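PDB 5DWD: esterase from Pelagibacterium halotolerans, which probably hydrolyses carboxylic esters, as an alpha/beta-hydrolase of the phospholipase/carboxylesterase family. Local coordinates for residues L43-H48 and A117-L122; A174-K179 and L208-R213. One frame throughout, in Å; residues are numbered along the deposited sequence.

Interaction 1: L43-H48 and A117-L122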
ATOM      1  N   LEU B  43      11.254 -11.444  -6.689  1.00 21.12           N
ATOM      2  CA  LEU B  43      10.633 -12.293  -7.678  1.00 19.95           C
ATOM      3  C   LEU B  43       9.780 -11.380  -8.591  1.00 17.52           C
ATOM      4  O   LEU B  43       8.997 -10.562  -8.082  1.00 18.94           O
ATOM      5  CB  LEU B  43       9.662 -13.274  -7.010  1.00 20.28           C
ATOM      6  CG  LEU B  43       8.772 -14.130  -7.893  1.00 22.06           C
ATOM      7  CD1 LEU B  43       9.589 -15.065  -8.822  1.00 24.29           C
ATOM      8  CD2 LEU B  43       7.879 -14.976  -7.007  1.00 25.40           C
ATOM      9  N   VAL B  44      10.030 -11.518  -9.893  1.00 16.56           N
ATOM     10  CA  VAL B  44       9.222 -10.886 -10.893  1.00 17.03           C
ATOM     11  C   VAL B  44       8.487 -11.990 -11.664  1.00 18.02           C
ATOM     12  O   VAL B  44       9.129 -12.827 -12.309  1.00 17.10           O
ATOM     13  CB  VAL B  44      10.086  -9.983 -11.776  1.00 16.97           C
ATOM     14  CG1 VAL B  44       9.279  -9.533 -12.981  1.00 18.32           C
ATOM     15  CG2 VAL B  44      10.555  -8.744 -11.000  1.00 16.19           C
ATOM     16  N   VAL B  45       7.118 -11.921 -11.637  1.00 16.64           N
ATOM     17  CA  VAL B  45       6.292 -12.842 -12.396  1.00 15.64           C
ATOM     18  C   VAL B  45       5.810 -12.061 -13.624  1.00 16.13           C
ATOM     19  O   VAL B  45       5.214 -10.984 -13.482  1.00 16.94           O
ATOM     20  CB  VAL B  45       5.094 -13.304 -11.566  1.00 16.78           C
ATOM     21  CG1 VAL B  45       4.184 -14.172 -12.332  1.00 17.41           C
ATOM     22  CG2 VAL B  45       5.611 -14.060 -10.317  1.00 17.11           C
ATOM     23  N   LEU B  46       6.018 -12.654 -14.778  1.00 14.17           N
ATOM     24  CA  LEU B  46       5.689 -12.011 -16.051  1.00 16.23           C
ATOM     25  C   LEU B  46       4.558 -12.730 -16.715  1.00 16.18           C
ATOM     26  O   LEU B  46       4.657 -13.891 -16.958  1.00 15.74           O
ATOM     27  CB  LEU B  46       6.915 -12.104 -17.002  1.00 14.82           C
ATOM     28  CG  LEU B  46       8.193 -11.497 -16.471  1.00 17.22           C
ATOM     29  CD1 LEU B  46       9.431 -12.133 -17.068  1.00 21.13           C
ATOM     30  CD2 LEU B  46       8.216  -9.994 -16.746  1.00 18.32           C
ATOM     31  N   LEU B  47       3.493 -12.000 -17.077  1.00 16.18           N
ATOM     32  CA  LEU B  47       2.249 -12.589 -17.604  1.00 14.84           C
ATOM     33  C   LEU B  47       2.075 -12.148 -19.061  1.00 14.19           C
ATOM     34  O   LEU B  47       1.859 -10.927 -19.344  1.00 14.23           O
ATOM     35  CB  LEU B  47       1.048 -12.205 -16.766  1.00 14.49           C
ATOM     36  CG  LEU B  47       1.115 -12.461 -15.248  1.00 14.96           C
ATOM     37  CD1 LEU B  47      -0.193 -12.015 -14.599  1.00 15.84           C
ATOM     38  CD2 LEU B  47       1.364 -13.957 -15.015  1.00 15.34           C
ATOM     39  N   HIS B  48       2.101 -13.142 -19.940  1.00 12.96           N
ATOM     40  CA  HIS B  48       1.948 -12.876 -21.417  1.00 13.05           C
ATOM     41  C   HIS B  48       0.541 -12.496 -21.863  1.00 13.80           C
ATOM     42  O   HIS B  48      -0.459 -12.672 -21.129  1.00 14.61           O
ATOM     43  CB  HIS B  48       2.491 -14.044 -22.224  1.00 15.19           C
ATOM     44  CG  HIS B  48       1.675 -15.282 -22.106  1.00 14.71           C
ATOM     45  ND1 HIS B  48       0.454 -15.411 -22.738  1.00 16.33           N
ATOM     46  CD2 HIS B  48       1.848 -16.426 -21.388  1.00 15.34           C
ATOM     47  CE1 HIS B  48      -0.056 -16.607 -22.493  1.00 17.78           C
ATOM     48  NE2 HIS B  48       0.737 -17.217 -21.625  1.00 17.46           N
ATOM     49  N   ALA B 117      -3.746 -19.506  -7.583  1.00 25.17           N
ATOM     50  CA  ALA B 117      -3.111 -20.768  -7.139  1.00 24.41           C
ATOM     51  C   ALA B 117      -1.676 -20.911  -7.581  1.00 25.40           C
ATOM     52  O   ALA B 117      -0.822 -21.356  -6.818  1.00 24.62           O
ATOM     53  CB  ALA B 117      -3.956 -21.950  -7.559  1.00 25.68           C
ATOM     54  N   PHE B 118      -1.377 -20.432  -8.797  1.00 22.17           N
ATOM     55  CA  PHE B 118      -0.013 -20.451  -9.303  1.00 22.57           C
ATOM     56  C   PHE B 118       0.911 -19.652  -8.432  1.00 19.96           C
ATOM     57  O   PHE B 118       2.053 -20.042  -8.125  1.00 21.42           O
ATOM     58  CB  PHE B 118       0.069 -19.956 -10.738  1.00 22.20           C
ATOM     59  CG  PHE B 118       1.476 -19.709 -11.192  1.00 24.00           C
ATOM     60  CD1 PHE B 118       2.314 -20.764 -11.556  1.00 24.89           C
ATOM     61  CD2 PHE B 118       2.010 -18.403 -11.227  1.00 23.17           C
ATOM     62  CE1 PHE B 118       3.603 -20.543 -12.000  1.00 27.60           C
ATOM     63  CE2 PHE B 118       3.323 -18.216 -11.596  1.00 22.65           C
ATOM     64  CZ  PHE B 118       4.104 -19.277 -11.992  1.00 26.15           C
ATOM     65  N   LEU B 119       0.439 -18.443  -8.044  1.00 19.28           N
ATOM     66  CA  LEU B 119       1.233 -17.596  -7.215  1.00 18.15           C
ATOM     67  C   LEU B 119       1.515 -18.273  -5.836  1.00 20.13           C
ATOM     68  O   LEU B 119       2.672 -18.318  -5.368  1.00 21.34           O
ATOM     69  CB  LEU B 119       0.549 -16.250  -7.001  1.00 18.18           C
ATOM     70  CG  LEU B 119       0.522 -15.362  -8.282  1.00 19.96           C
ATOM     71  CD1 LEU B 119      -0.322 -14.161  -7.983  1.00 22.39           C
ATOM     72  CD2 LEU B 119       1.909 -14.932  -8.719  1.00 21.22           C
ATOM     73  N   ALA B 120       0.445 -18.812  -5.257  1.00 20.04           N
ATOM     74  CA  ALA B 120       0.569 -19.549  -4.009  1.00 24.82           C
ATOM     75  C   ALA B 120       1.608 -20.671  -4.108  1.00 25.96           C
ATOM     76  O   ALA B 120       2.508 -20.812  -3.230  1.00 25.28           O
ATOM     77  CB  ALA B 120      -0.777 -20.102  -3.593  1.00 24.97           C
ATOM     78  N   ASP B 121       1.479 -21.465  -5.168  1.00 25.16           N
ATOM     79  CA  ASP B 121       2.432 -22.600  -5.418  1.00 27.87           C
ATOM     80  C   ASP B 121       3.870 -22.099  -5.600  1.00 27.73           C
ATOM     81  O   ASP B 121       4.807 -22.590  -5.033  1.00 27.52           O
ATOM     82  CB  ASP B 121       1.995 -23.427  -6.635  1.00 32.11           C
ATOM     83  CG  ASP B 121       0.767 -24.341  -6.354  1.00 43.37           C
ATOM     84  OD1 ASP B 121       0.431 -24.545  -5.160  1.00 53.08           O
ATOM     85  OD2 ASP B 121       0.120 -24.843  -7.333  1.00 42.10           O
ATOM     86  N   LEU B 122       4.046 -21.052  -6.392  1.00 21.60           N
ATOM     87  CA  LEU B 122       5.384 -20.425  -6.535  1.00 23.96           C
ATOM     88  C   LEU B 122       6.024 -19.917  -5.235  1.00 21.99           C
ATOM     89  O   LEU B 122       7.248 -20.073  -4.988  1.00 24.64           O
ATOM     90  CB  LEU B 122       5.245 -19.276  -7.554  1.00 23.75           C
ATOM     91  CG  LEU B 122       6.528 -18.617  -7.947  1.00 28.96           C
ATOM     92  CD1 LEU B 122       7.494 -19.598  -8.543  1.00 30.37           C
ATOM     93  CD2 LEU B 122       6.184 -17.484  -8.931  1.00 30.22           C
TER
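Val45 and Leu43 of strand 42-47 meet Leu122, Leu119 and Phe118 of helix 101-126 through carbon alone. Two aliphatic pairs reach toward each other tip to tip. Leu43 CD2 lies 3.6 Å from Leu122 CD2, and the same Leu122 methyl is 3.7 Å from Val45 CG2. One methyl of the helix bridges two strand residues. Leu122 extends that far because its CG is anti to the backbone N (chi1 -173°). In a third pair the side chains of Leu119 and Val45 meet at a slant, with Leu119 CD2 4.1 Å from Val45 CG2.

The aromatic contact uses the other branch of the valine. Val45 CG1 comes to the edge of the Phe118 ring, near its plane, 4.2 Å from CE2. The two side chains slide past each other in opposite directions. Val45 thus splits its methyls, CG2 to Leu119 and Leu122, CG1 to the ring of Phe118.

All five residues are buried. Phe118 also touches Val74 and Pro76, and Val45 touches Leu135. The axes of strand 43-47 and helix 117-122 approach to 11.6 Å at 152°, roughly antiparallel. This is a helix layered on an interior strand of the largely parallel sheet, as in the alpha/beta-hydrolase fold.

Interaction 2: A174-K179 and L208-R213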
ATOM      1  N   ALA B 174     -15.547  -3.361  -4.574  1.00 35.68           N
ATOM      2  CA  ALA B 174     -16.032  -4.224  -3.527  1.00 37.79           C
ATOM      3  C   ALA B 174     -15.056  -5.309  -3.169  1.00 35.11           C
ATOM      4  O   ALA B 174     -15.126  -5.852  -2.090  1.00 35.45           O
ATOM      5  CB  ALA B 174     -17.355  -4.858  -3.949  1.00 39.99           C
ATOM      6  N   GLU B 175     -14.130  -5.645  -4.069  1.00 30.44           N
ATOM      7  CA  GLU B 175     -13.302  -6.824  -3.886  1.00 27.78           C
ATOM      8  C   GLU B 175     -11.833  -6.542  -3.640  1.00 23.66           C
ATOM      9  O   GLU B 175     -11.102  -7.463  -3.310  1.00 25.38           O
ATOM     10  CB  GLU B 175     -13.433  -7.738  -5.092  1.00 30.26           C
ATOM     11  CG  GLU B 175     -14.861  -8.275  -5.252  1.00 33.91           C
ATOM     12  CD  GLU B 175     -15.095  -9.262  -6.378  1.00 35.86           C
ATOM     13  OE1 GLU B 175     -14.212  -9.535  -7.221  1.00 34.93           O
ATOM     14  OE2 GLU B 175     -16.248  -9.744  -6.457  1.00 35.58           O
ATOM     15  N   ILE B 176     -11.426  -5.298  -3.785  1.00 23.87           N
ATOM     16  CA  ILE B 176     -10.016  -4.968  -3.621  1.00 24.25           C
ATOM     17  C   ILE B 176      -9.581  -5.401  -2.231  1.00 26.41           C
ATOM     18  O   ILE B 176     -10.305  -5.127  -1.262  1.00 27.12           O
ATOM     19  CB  ILE B 176      -9.721  -3.504  -3.923  1.00 24.43           C
ATOM     20  CG1 ILE B 176      -8.238  -3.261  -3.803  1.00 21.32           C
ATOM     21  CG2 ILE B 176     -10.400  -2.555  -2.945  1.00 25.09           C
ATOM     22  CD1 ILE B 176      -7.815  -1.992  -4.469  1.00 22.05           C
ATOM     23  N   ALA B 177      -8.446  -6.090  -2.150  1.00 21.06           N
ATOM     24  CA  ALA B 177      -7.978  -6.690  -0.892  1.00 23.70           C
ATOM     25  C   ALA B 177      -6.609  -6.141  -0.426  1.00 27.41           C
ATOM     26  O   ALA B 177      -6.223  -6.297   0.744  1.00 27.96           O
ATOM     27  CB  ALA B 177      -7.946  -8.184  -1.053  1.00 22.87           C
ATOM     28  N   SER B 178      -5.855  -5.469  -1.304  1.00 22.78           N
ATOM     29  CA  SER B 178      -4.593  -4.900  -0.911  1.00 20.04           C
ATOM     30  C   SER B 178      -4.254  -3.835  -1.936  1.00 18.45           C
ATOM     31  O   SER B 178      -4.931  -3.769  -3.005  1.00 19.13           O
ATOM     32  CB  SER B 178      -3.490  -5.967  -0.872  1.00 21.40           C
ATOM     33  OG  SER B 178      -3.360  -6.695  -2.142  1.00 22.85           O
ATOM     34  N   LYS B 179      -3.261  -3.019  -1.596  1.00 19.56           N
ATOM     35  CA  LYS B 179      -2.993  -1.755  -2.342  1.00 18.25           C
ATOM     36  C   LYS B 179      -1.538  -1.569  -2.591  1.00 19.26           C
ATOM     37  O   LYS B 179      -0.938  -0.583  -2.167  1.00 21.38           O
ATOM     38  CB  LYS B 179      -3.602  -0.558  -1.594  1.00 19.71           C
ATOM     39  CG  LYS B 179      -5.076  -0.714  -1.412  1.00 20.17           C
ATOM     40  CD  LYS B 179      -5.727   0.490  -0.816  1.00 19.49           C
ATOM     41  CE  LYS B 179      -7.156   0.184  -0.420  1.00 20.03           C
ATOM     42  NZ  LYS B 179      -7.890   1.321   0.152  1.00 20.47           N
ATOM     43  N   LEU B 208      -9.344   4.368  -5.190  1.00 22.13           N
ATOM     44  CA  LEU B 208      -9.342   3.213  -4.332  1.00 22.30           C
ATOM     45  C   LEU B 208      -8.220   3.268  -3.325  1.00 21.66           C
ATOM     46  O   LEU B 208      -8.127   2.369  -2.456  1.00 23.10           O
ATOM     47  CB  LEU B 208      -9.243   1.894  -5.175  1.00 23.53           C
ATOM     48  CG  LEU B 208     -10.485   1.636  -6.027  1.00 26.34           C
ATOM     49  CD1 LEU B 208     -10.319   0.433  -6.992  1.00 30.16           C
ATOM     50  CD2 LEU B 208     -11.737   1.510  -5.172  1.00 29.05           C
ATOM     51  N   GLY B 209      -7.336   4.244  -3.441  1.00 22.40           N
ATOM     52  CA  GLY B 209      -6.223   4.394  -2.494  1.00 23.25           C
ATOM     53  C   GLY B 209      -4.906   3.810  -2.894  1.00 24.43           C
ATOM     54  O   GLY B 209      -3.977   3.707  -2.084  1.00 23.82           O
ATOM     55  N   ILE B 210      -4.796   3.407  -4.168  1.00 21.57           N
ATOM     56  CA  ILE B 210      -3.545   2.975  -4.699  1.00 21.11           C
ATOM     57  C   ILE B 210      -2.666   4.103  -5.097  1.00 21.61           C
ATOM     58  O   ILE B 210      -3.125   5.156  -5.664  1.00 23.52           O
ATOM     59  CB  ILE B 210      -3.836   2.038  -5.912  1.00 22.12           C
ATOM     60  CG1 ILE B 210      -4.535   0.774  -5.386  1.00 25.97           C
ATOM     61  CG2 ILE B 210      -2.567   1.667  -6.622  1.00 22.89           C
ATOM     62  CD1 ILE B 210      -5.264   0.026  -6.441  1.00 27.91           C
ATOM     63  N   ASP B 211      -1.393   3.947  -4.795  1.00 20.44           N
ATOM     64  CA  ASP B 211      -0.380   4.801  -5.323  1.00 20.67           C
ATOM     65  C   ASP B 211      -0.066   4.383  -6.754  1.00 22.15           C
ATOM     66  O   ASP B 211       0.834   3.561  -7.032  1.00 19.97           O
ATOM     67  CB  ASP B 211       0.844   4.760  -4.417  1.00 24.71           C
ATOM     68  CG  ASP B 211       1.896   5.710  -4.825  1.00 30.65           C
ATOM     69  OD1 ASP B 211       1.689   6.547  -5.730  1.00 33.34           O
ATOM     70  OD2 ASP B 211       3.012   5.525  -4.307  1.00 34.70           O
ATOM     71  N   ALA B 212      -0.831   4.975  -7.679  1.00 22.21           N
ATOM     72  CA  ALA B 212      -0.784   4.553  -9.075  1.00 20.64           C
ATOM     73  C   ALA B 212      -0.169   5.620  -9.926  1.00 19.95           C
ATOM     74  O   ALA B 212      -0.383   6.792  -9.659  1.00 21.54           O
ATOM     75  CB  ALA B 212      -2.212   4.345  -9.582  1.00 21.35           C
ATOM     76  N   ARG B 213       0.529   5.226 -10.980  1.00 19.69           N
ATOM     77  CA  ARG B 213       1.129   6.152 -11.924  1.00 19.56           C
ATOM     78  C   ARG B 213       0.842   5.666 -13.322  1.00 19.06           C
ATOM     79  O   ARG B 213       0.760   4.457 -13.546  1.00 19.23           O
ATOM     80  CB  ARG B 213       2.621   6.080 -11.834  1.00 23.44           C
ATOM     81  CG  ARG B 213       3.175   6.367 -10.496  1.00 29.97           C
ATOM     82  CD  ARG B 213       4.602   5.885 -10.582  1.00 34.41           C
ATOM     83  NE  ARG B 213       5.125   5.894  -9.253  1.00 37.42           N
ATOM     84  CZ  ARG B 213       6.401   5.968  -8.973  1.00 36.23           C
ATOM     85  NH1 ARG B 213       7.322   6.083  -9.933  1.00 35.48           N
ATOM     86  NH2 ARG B 213       6.733   6.009  -7.694  1.00 46.36           N
TER
HETATM   87  O   HOH W   1      -0.348   1.922  -3.069  1.00 26.21           O
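Ile176 and Lys179 pack against Leu208, Gly209 and Ile210 where two loops of the alpha/beta-hydrolase fold meet. One loop leaves helix 169-175 and leads to strand 182-187. The other leaves helix 196-207 through a Schellman motif at Gly209 and leads to strand 212-217, outermost in the sheet of this chain.

The tight part is apolar. Ile176 CD1 lies 3.8 Å from Ile210 CD1 and 4.2 Å from Leu208 CB, and the Ile176 side chain meets both obliquely. Its CG1 is anti to the backbone N (chi1 -177°), which turns the CG1 branch toward both partners, with CD1 at its end. Lys179 adds its CB, 4.1 Å from CG1 of the buried Ile210.

The rest of Lys179 belongs to the looser, polar side. Its chain is extended beyond CG and runs past Gly209 to the end of the helix. There NZ donates a hydrogen bond of 2.8 Å to Leu208 O. The C=O...NZ angle is 156°, and NZ is tilted 19° from the carbonyl plane. The positive charge probably suits this helix-end carbonyl. A methionine in its place would probably leave Leu208 O without this charged donor at the helix end. Gly209 has positive phi: a CB there would come tight against Lys179 NZ and would also be pressed against the carbonyl O of Leu208, which alone is enough to require glycine. Gly209 of the second subunit also packs on Lys179.

A water links the backbones: it donates to Lys179 O at 2.7 Å and accepts from Asp211 N at 2.9 Å.

Interaction 1 comes first along the chain and closes before interaction 2 opens. Their centres are 20 Å apart, and their nearest atoms about 10 Å, so they do not touch. Both reach the same mixed sheet. Interaction 1 lies in its interior, on strand 42-47 beside strand 133-138, and covers it with helix 101-126. Interaction 2 lies toward one edge of the sheet within the chain, where the chain enters strands 182-187 and 212-217, which are neighbours. The first is buried within one subunit. The second is partly buried and adjoins the other subunit. One packs a helix on an interior strand. The other ties together the two loops that lead into the last two strands of the sheet.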